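Long-range contacts in sigma regulatory family protein-PP2C phosphatase (Chlamydia trachomatis serovar L2, PDB 6MAB), which probably acts as a membrane-bound PP2C-type phosphatase of sigma-factor regulation, this chain being its periplasmic sensor domain, with a proposed role in TCA cycle regulation: residues 44-49 with 65-70; 72-77 with 89-94. All blocks are in the same frame, centred on the assembly; numbering follows the deposited sequence.

Contact 1 (44-49 with 65-70)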
ATOM      1  N   GLU A  44      15.233 -21.358  -0.150  1.00 30.18           N
ATOM      2  CA  GLU A  44      15.877 -22.293  -1.062  1.00 33.64           C
ATOM      3  C   GLU A  44      17.305 -21.869  -1.345  1.00 35.84           C
ATOM      4  O   GLU A  44      18.141 -22.717  -1.668  1.00 37.99           O
ATOM      5  CB  GLU A  44      15.058 -22.381  -2.358  1.00 29.88           C
ATOM      6  CG  GLU A  44      15.488 -23.433  -3.354  1.00 38.22           C
ATOM      7  CD  GLU A  44      14.411 -23.671  -4.415  1.00 38.62           C
ATOM      8  OE1 GLU A  44      13.248 -23.948  -4.048  1.00 43.83           O
ATOM      9  OE2 GLU A  44      14.712 -23.554  -5.617  1.00 55.79           O
ATOM     10  N   ILE A  45      17.598 -20.583  -1.190  1.00 35.41           N
ATOM     11  CA  ILE A  45      18.934 -20.044  -1.408  1.00 39.19           C
ATOM     12  C   ILE A  45      19.743 -20.044  -0.125  1.00 44.09           C
ATOM     13  O   ILE A  45      20.886 -20.505  -0.111  1.00 44.93           O
ATOM     14  CB  ILE A  45      18.836 -18.622  -2.001  1.00 46.37           C
ATOM     15  CG1 ILE A  45      18.094 -18.660  -3.336  1.00 40.97           C
ATOM     16  CG2 ILE A  45      20.220 -18.007  -2.158  1.00 55.72           C
ATOM     17  CD1 ILE A  45      17.765 -17.288  -3.905  1.00 46.09           C
ATOM     18  N   PHE A  46      19.167 -19.511   0.953  1.00 35.80           N
ATOM     19  CA  PHE A  46      19.821 -19.421   2.257  1.00 41.17           C
ATOM     20  C   PHE A  46      19.047 -20.236   3.290  1.00 50.67           C
ATOM     21  O   PHE A  46      17.841 -20.034   3.466  1.00 55.96           O
ATOM     22  CB  PHE A  46      19.911 -17.968   2.693  1.00 38.49           C
ATOM     23  CG  PHE A  46      20.415 -17.064   1.619  1.00 40.33           C
ATOM     24  CD1 PHE A  46      21.763 -17.005   1.325  1.00 41.09           C
ATOM     25  CD2 PHE A  46      19.535 -16.296   0.881  1.00 39.58           C
ATOM     26  CE1 PHE A  46      22.229 -16.168   0.326  1.00 59.50           C
ATOM     27  CE2 PHE A  46      19.988 -15.463  -0.117  1.00 55.99           C
ATOM     28  CZ  PHE A  46      21.338 -15.399  -0.398  1.00 66.76           C
ATOM     29  N   ASP A  47      19.747 -21.119   4.002  1.00 42.46           N
ATOM     30  CA  ASP A  47      19.088 -22.065   4.904  1.00 61.16           C
ATOM     31  C   ASP A  47      18.630 -21.382   6.190  1.00 43.10           C
ATOM     32  O   ASP A  47      19.447 -20.832   6.937  1.00 50.33           O
ATOM     33  CB  ASP A  47      20.032 -23.217   5.241  1.00 88.74           C
ATOM     34  CG  ASP A  47      19.423 -24.190   6.228  1.00 83.87           C
ATOM     35  OD1 ASP A  47      18.255 -24.588   6.015  1.00 58.78           O
ATOM     36  OD2 ASP A  47      20.104 -24.549   7.214  1.00 95.44           O
ATOM     37  N   LEU A  48      17.329 -21.448   6.474  1.00 38.15           N
ATOM     38  CA  LEU A  48      16.775 -20.856   7.686  1.00 45.60           C
ATOM     39  C   LEU A  48      16.457 -21.885   8.760  1.00 50.19           C
ATOM     40  O   LEU A  48      15.887 -21.523   9.794  1.00 44.21           O
ATOM     41  CB  LEU A  48      15.510 -20.062   7.362  1.00 36.46           C
ATOM     42  CG  LEU A  48      15.685 -18.690   6.718  1.00 36.01           C
ATOM     43  CD1 LEU A  48      14.331 -18.081   6.363  1.00 35.01           C
ATOM     44  CD2 LEU A  48      16.463 -17.755   7.638  1.00 34.18           C
ATOM     45  N   ASP A  49      16.810 -23.155   8.543  1.00 53.04           N
ATOM     46  CA  ASP A  49      16.483 -24.192   9.517  1.00 69.92           C
ATOM     47  C   ASP A  49      17.130 -23.910  10.866  1.00 60.15           C
ATOM     48  O   ASP A  49      16.530 -24.170  11.918  1.00 43.59           O
ATOM     49  CB  ASP A  49      16.924 -25.565   9.001  1.00 88.28           C
ATOM     50  CG  ASP A  49      15.958 -26.155   7.988  1.00 73.15           C
ATOM     51  OD1 ASP A  49      14.904 -25.535   7.721  1.00 51.11           O
ATOM     52  OD2 ASP A  49      16.257 -27.251   7.461  1.00 71.03           O
ATOM     53  N   GLU A  65      22.743  -9.088  -1.650  1.00 30.21           N
ATOM     54  CA  GLU A  65      22.864  -7.975  -2.586  1.00 31.88           C
ATOM     55  C   GLU A  65      23.080  -8.453  -4.021  1.00 31.31           C
ATOM     56  O   GLU A  65      22.457  -7.940  -4.957  1.00 32.32           O
ATOM     57  CB  GLU A  65      24.014  -7.082  -2.144  1.00 35.19           C
ATOM     58  CG  GLU A  65      24.255  -5.898  -3.036  1.00 50.28           C
ATOM     59  CD  GLU A  65      25.540  -5.194  -2.695  1.00 69.79           C
ATOM     60  OE1 GLU A  65      26.576  -5.880  -2.552  1.00 86.46           O
ATOM     61  OE2 GLU A  65      25.507  -3.957  -2.554  1.00 64.87           O
ATOM     62  N   LYS A  66      24.010  -9.393  -4.226  1.00 33.01           N
ATOM     63  CA  LYS A  66      24.310  -9.845  -5.585  1.00 40.04           C
ATOM     64  C   LYS A  66      23.071 -10.415  -6.265  1.00 38.09           C
ATOM     65  O   LYS A  66      22.849 -10.192  -7.465  1.00 36.21           O
ATOM     66  CB  LYS A  66      25.434 -10.890  -5.569  1.00 37.03           C
ATOM     67  CG  LYS A  66      26.827 -10.308  -5.519  1.00 47.27           C
ATOM     68  N   ILE A  67      22.247 -11.140  -5.516  1.00 32.83           N
ATOM     69  CA  ILE A  67      21.077 -11.796  -6.087  1.00 29.18           C
ATOM     70  C   ILE A  67      19.926 -10.818  -6.274  1.00 35.47           C
ATOM     71  O   ILE A  67      19.270 -10.810  -7.322  1.00 37.18           O
ATOM     72  CB  ILE A  67      20.656 -12.982  -5.201  1.00 34.03           C
ATOM     73  CG1 ILE A  67      21.764 -14.038  -5.165  1.00 44.09           C
ATOM     74  CG2 ILE A  67      19.325 -13.569  -5.695  1.00 33.38           C
ATOM     75  CD1 ILE A  67      21.545 -15.121  -4.120  1.00 46.41           C
ATOM     76  N   PHE A  68      19.642  -9.992  -5.261  1.00 33.89           N
ATOM     77  CA  PHE A  68      18.368  -9.285  -5.181  1.00 24.87           C
ATOM     78  C   PHE A  68      18.451  -7.783  -5.403  1.00 23.96           C
ATOM     79  O   PHE A  68      17.397  -7.138  -5.449  1.00 25.75           O
ATOM     80  CB  PHE A  68      17.707  -9.538  -3.825  1.00 24.81           C
ATOM     81  CG  PHE A  68      17.248 -10.954  -3.628  1.00 27.45           C
ATOM     82  CD1 PHE A  68      16.226 -11.467  -4.392  1.00 32.53           C
ATOM     83  CD2 PHE A  68      17.829 -11.756  -2.680  1.00 28.04           C
ATOM     84  CE1 PHE A  68      15.801 -12.760  -4.218  1.00 30.84           C
ATOM     85  CE2 PHE A  68      17.406 -13.051  -2.499  1.00 33.28           C
ATOM     86  CZ  PHE A  68      16.389 -13.549  -3.268  1.00 27.51           C
ATOM     87  N   HIS A  69      19.650  -7.203  -5.547  1.00 26.59           N
ATOM     88  CA  HIS A  69      19.740  -5.748  -5.682  1.00 33.32           C
ATOM     89  C   HIS A  69      18.923  -5.248  -6.861  1.00 35.50           C
ATOM     90  O   HIS A  69      18.365  -4.147  -6.805  1.00 31.25           O
ATOM     91  CB  HIS A  69      21.198  -5.305  -5.844  1.00 44.46           C
ATOM     92  CG  HIS A  69      21.761  -5.529  -7.217  1.00 76.83           C
ATOM     93  ND1 HIS A  69      22.183  -6.764  -7.666  1.00 83.87           N
ATOM     94  CD2 HIS A  69      21.983  -4.665  -8.238  1.00 82.25           C
ATOM     95  CE1 HIS A  69      22.631  -6.653  -8.904  1.00 83.28           C
ATOM     96  NE2 HIS A  69      22.521  -5.390  -9.274  1.00 81.94           N
ATOM     97  N   SER A  70      18.821  -6.049  -7.924  1.00 29.12           N
ATOM     98  CA  SER A  70      18.180  -5.608  -9.153  1.00 29.81           C
ATOM     99  C   SER A  70      16.666  -5.795  -9.132  1.00 27.52           C
ATOM    100  O   SER A  70      15.977  -5.217  -9.973  1.00 39.31           O
ATOM    101  CB  SER A  70      18.769  -6.367 -10.345  1.00 34.04           C
ATOM    102  OG  SER A  70      18.555  -7.767 -10.182  1.00 43.57           O
TER
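I67 CD1 meets both I45 CG2 and F46 CZ, lying 3.7 Å from the first and equally 3.7 Å from the second. Both pairs meet tip to tip, which fits a backbone separation of 9.7 Å between I45 CA and I67 CA: the side chains alone span the gap. The second limb of I45 follows the same pattern, its CD1 reaching 4.0 Å from F68 CZ. In I45 the CG1 branch stands beside the backbone N (chi1 -60°) and CG2 beside the carbonyl carbon, and the two branches thereby serve different partners. The aromatic rings of F46 and F68 only brush each other, each with its CE2 at the other's edge near the ring plane, 4.3 Å apart. Within each segment an isoleucine methyl lies against one ring face: I45 CG2 sits 3.2 Å above the F46 plane, offset toward the rim, and I67 CG2 lies 3.6 Å above the centre of F68. The 146 Å² buried comes from these four apolar residues, and every contact between them is carbon to carbon. F46, the first residue to depart from helical geometry, also meets F42, L60 and M64, while F68 touches L41. The C-terminal ends of helices 35-45 and 58-68 thus meet beside the five-stranded sheet, in a domain whose long N-terminal helix and two antiparallel sheets are consistent with a double-Cache (dCACHE) periplasmic sensor.

Contact 2 (72-77 with 89-94)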
ATOM      1  N   TYR A  72      14.624  -6.069  -5.905  1.00 26.48           N
ATOM      2  CA  TYR A  72      13.997  -5.517  -4.715  1.00 21.49           C
ATOM      3  C   TYR A  72      14.715  -4.241  -4.322  1.00 25.61           C
ATOM      4  O   TYR A  72      15.931  -4.128  -4.491  1.00 28.31           O
ATOM      5  CB  TYR A  72      14.047  -6.510  -3.560  1.00 22.83           C
ATOM      6  CG  TYR A  72      13.134  -7.673  -3.786  1.00 26.30           C
ATOM      7  CD1 TYR A  72      11.806  -7.602  -3.412  1.00 29.59           C
ATOM      8  CD2 TYR A  72      13.579  -8.821  -4.418  1.00 36.11           C
ATOM      9  CE1 TYR A  72      10.950  -8.652  -3.627  1.00 29.39           C
ATOM     10  CE2 TYR A  72      12.721  -9.888  -4.633  1.00 32.14           C
ATOM     11  CZ  TYR A  72      11.412  -9.789  -4.233  1.00 30.33           C
ATOM     12  OH  TYR A  72      10.529 -10.809  -4.457  1.00 34.34           O
ATOM     13  N   LYS A  73      13.966  -3.270  -3.800  1.00 23.79           N
ATOM     14  CA  LYS A  73      14.643  -2.156  -3.156  1.00 26.38           C
ATOM     15  C   LYS A  73      15.373  -2.633  -1.910  1.00 25.76           C
ATOM     16  O   LYS A  73      16.461  -2.139  -1.602  1.00 27.37           O
ATOM     17  CB  LYS A  73      13.647  -1.048  -2.820  1.00 23.59           C
ATOM     18  CG  LYS A  73      14.286   0.109  -2.036  1.00 35.32           C
ATOM     19  CD  LYS A  73      13.291   1.221  -1.714  1.00 36.42           C
ATOM     20  CE  LYS A  73      13.978   2.380  -1.003  1.00 41.77           C
ATOM     21  NZ  LYS A  73      14.531   3.331  -1.988  1.00 44.21           N
ATOM     22  N   GLU A  74      14.806  -3.612  -1.211  1.00 21.80           N
ATOM     23  CA  GLU A  74      15.418  -4.162  -0.012  1.00 24.81           C
ATOM     24  C   GLU A  74      14.836  -5.533   0.255  1.00 21.66           C
ATOM     25  O   GLU A  74      13.615  -5.709   0.214  1.00 22.85           O
ATOM     26  CB  GLU A  74      15.161  -3.258   1.209  1.00 24.78           C
ATOM     27  CG  GLU A  74      15.739  -3.783   2.530  1.00 30.47           C
ATOM     28  CD  GLU A  74      15.529  -2.811   3.691  1.00 31.67           C
ATOM     29  OE1 GLU A  74      15.454  -1.602   3.414  1.00 30.58           O
ATOM     30  OE2 GLU A  74      15.434  -3.249   4.866  1.00 23.65           O
ATOM     31  N   ILE A  75      15.699  -6.489   0.559  1.00 20.12           N
ATOM     32  CA  ILE A  75      15.271  -7.685   1.262  1.00 18.93           C
ATOM     33  C   ILE A  75      16.164  -7.854   2.487  1.00 19.60           C
ATOM     34  O   ILE A  75      17.394  -7.818   2.374  1.00 25.66           O
ATOM     35  CB  ILE A  75      15.306  -8.926   0.348  1.00 20.39           C
ATOM     36  CG1 ILE A  75      14.940 -10.152   1.154  1.00 22.80           C
ATOM     37  CG2 ILE A  75      16.668  -9.100  -0.274  1.00 32.59           C
ATOM     38  CD1 ILE A  75      14.555 -11.315   0.280  1.00 31.99           C
ATOM     39  N   SER A  76      15.538  -7.986   3.667  1.00 22.56           N
ATOM     40  CA  SER A  76      16.251  -8.006   4.941  1.00 23.24           C
ATOM     41  C   SER A  76      15.755  -9.127   5.846  1.00 17.98           C
ATOM     42  O   SER A  76      14.557  -9.381   5.936  1.00 21.20           O
ATOM     43  CB  SER A  76      16.085  -6.674   5.691  1.00 22.62           C
ATOM     44  OG  SER A  76      16.715  -5.621   4.990  1.00 23.13           O
ATOM     45  N   LEU A  77      16.701  -9.763   6.530  1.00 22.57           N
ATOM     46  CA  LEU A  77      16.417 -10.638   7.651  1.00 23.47           C
ATOM     47  C   LEU A  77      16.532  -9.821   8.919  1.00 22.90           C
ATOM     48  O   LEU A  77      17.611  -9.282   9.223  1.00 25.00           O
ATOM     49  CB  LEU A  77      17.395 -11.799   7.711  1.00 24.35           C
ATOM     50  CG  LEU A  77      17.312 -12.970   6.763  1.00 38.21           C
ATOM     51  CD1 LEU A  77      18.451 -13.924   7.144  1.00 34.93           C
ATOM     52  CD2 LEU A  77      15.946 -13.637   6.883  1.00 37.26           C
ATOM     53  N   VAL A  89      19.849  -8.059  10.672  1.00 28.62           N
ATOM     54  CA  VAL A  89      21.067  -8.862  10.751  1.00 29.27           C
ATOM     55  C   VAL A  89      21.563  -9.333   9.392  1.00 28.49           C
ATOM     56  O   VAL A  89      22.670  -9.889   9.319  1.00 33.81           O
ATOM     57  CB  VAL A  89      20.894 -10.063  11.704  1.00 33.44           C
ATOM     58  CG1 VAL A  89      20.638  -9.573  13.129  1.00 33.60           C
ATOM     59  CG2 VAL A  89      19.773 -10.974  11.253  1.00 30.32           C
ATOM     60  N   ALA A  90      20.797  -9.130   8.323  1.00 26.88           N
ATOM     61  CA  ALA A  90      21.288  -9.326   6.967  1.00 30.81           C
ATOM     62  C   ALA A  90      20.373  -8.553   6.027  1.00 26.72           C
ATOM     63  O   ALA A  90      19.157  -8.528   6.233  1.00 25.78           O
ATOM     64  CB  ALA A  90      21.324 -10.809   6.591  1.00 31.28           C
ATOM     65  N   SER A  91      20.961  -7.902   5.018  1.00 26.78           N
ATOM     66  CA  SER A  91      20.179  -7.136   4.056  1.00 31.32           C
ATOM     67  C   SER A  91      20.884  -7.050   2.705  1.00 33.15           C
ATOM     68  O   SER A  91      22.114  -6.960   2.631  1.00 34.44           O
ATOM     69  CB  SER A  91      19.922  -5.714   4.559  1.00 31.04           C
ATOM     70  OG  SER A  91      19.033  -5.043   3.680  1.00 28.33           O
ATOM     71  N   SER A  92      20.087  -7.071   1.638  1.00 27.64           N
ATOM     72  CA  SER A  92      20.583  -6.701   0.317  1.00 24.11           C
ATOM     73  C   SER A  92      20.979  -5.238   0.253  1.00 33.32           C
ATOM     74  O   SER A  92      21.691  -4.849  -0.679  1.00 37.93           O
ATOM     75  CB  SER A  92      19.524  -6.984  -0.748  1.00 35.34           C
ATOM     76  OG  SER A  92      18.393  -6.153  -0.573  1.00 29.79           O
ATOM     77  N   ARG A  93      20.507  -4.421   1.201  1.00 35.06           N
ATOM     78  CA  ARG A  93      20.919  -3.020   1.346  1.00 41.36           C
ATOM     79  C   ARG A  93      21.953  -2.973   2.456  1.00 35.71           C
ATOM     80  O   ARG A  93      21.604  -2.937   3.638  1.00 36.93           O
ATOM     81  CB  ARG A  93      19.744  -2.109   1.688  1.00 42.75           C
ATOM     82  CG  ARG A  93      18.957  -1.592   0.507  1.00 52.92           C
ATOM     83  CD  ARG A  93      17.721  -0.834   0.978  1.00 65.66           C
ATOM     84  NE  ARG A  93      17.988   0.545   1.365  1.00 57.59           N
ATOM     85  CZ  ARG A  93      17.108   1.326   1.991  1.00 56.25           C
ATOM     86  NH1 ARG A  93      15.904   0.864   2.318  1.00 49.57           N
ATOM     87  NH2 ARG A  93      17.432   2.570   2.299  1.00 56.96           N
ATOM     88  N   ILE A  94      23.232  -2.957   2.071  1.00 37.18           N
ATOM     89  CA  ILE A  94      24.299  -3.068   3.055  1.00 49.73           C
ATOM     90  C   ILE A  94      24.168  -1.967   4.089  1.00 38.69           C
ATOM     91  O   ILE A  94      24.450  -2.169   5.281  1.00 36.06           O
ATOM     92  CB  ILE A  94      25.669  -3.026   2.351  1.00 52.92           C
ATOM     93  CG1 ILE A  94      25.754  -4.135   1.292  1.00 66.07           C
ATOM     94  CG2 ILE A  94      26.812  -3.120   3.362  1.00 48.07           C
ATOM     95  CD1 ILE A  94      25.446  -5.528   1.799  1.00 62.90           C
TER
HETATM   96  O   HOH W   1      18.219  -4.768  -2.563  1.00 32.19           O
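S91 OG is gripped from two sides of the sequence: it meets S76 OG at 2.7 Å across a non-hydrogen-bonded antiparallel pair, and it accepts from R93 N, an ST turn. S76 OG in turn donates to E74 OE2, which Y101 also binds. The other carboxylate oxygen, E74 OE1, makes a 2.7 Å salt bridge to R93 NH1, weak as a hydrogen bond, with the carboxylate and guanidinium planes 65° apart. K73 CE lies over one guanidinium face, toward its rim, and R93 NE has a second partner in E95. A chi1 of 66° sets S92 OG between its own backbone N and carbonyl carbon, from where it accepts I75 N at 2.9 Å in a nearly straight bond (168°). The return bond, S92 N to I75 O at 2.9 Å, closes a two-bond ring in which a side-chain oxygen takes the place of a main-chain acceptor, extending the pairing one residue beyond strand 89-91. At the other end L77 N binds A90 O at 2.8 Å, and L77 O receives V89 N at 2.9 Å and, weakly, A90 N, a classic beta bulge. In this hairpin strand 86-91 forms the sheet edge, strand 142-151 flanks 74-80 on its other side, and helices 35-45 and 58-68 cover the face bearing I75, L77 and A90.

How the contacts relate
From the N terminus, the long helix 2-31 leads into helix 35-45, and contact 1 closes the loop that returns through helix 58-68, with 15 residues between its segments. Contact 2 opens immediately afterwards and closes the hairpin of strands 74-80 and 86-91 over 11 residues. The two closures therefore run in series, neither nested nor crossed. Their centres are 9 Å apart, and they touch directly: F68 CB packs 3.7 Å from I75 CG2, and E65 CB lies 3.5 Å from S92 O. L48 CD2 adds a looser approach to L77 CD2. Together, contact 1 joins the helix pair and contact 2 the edge of the five-stranded sheet against which that pair lies.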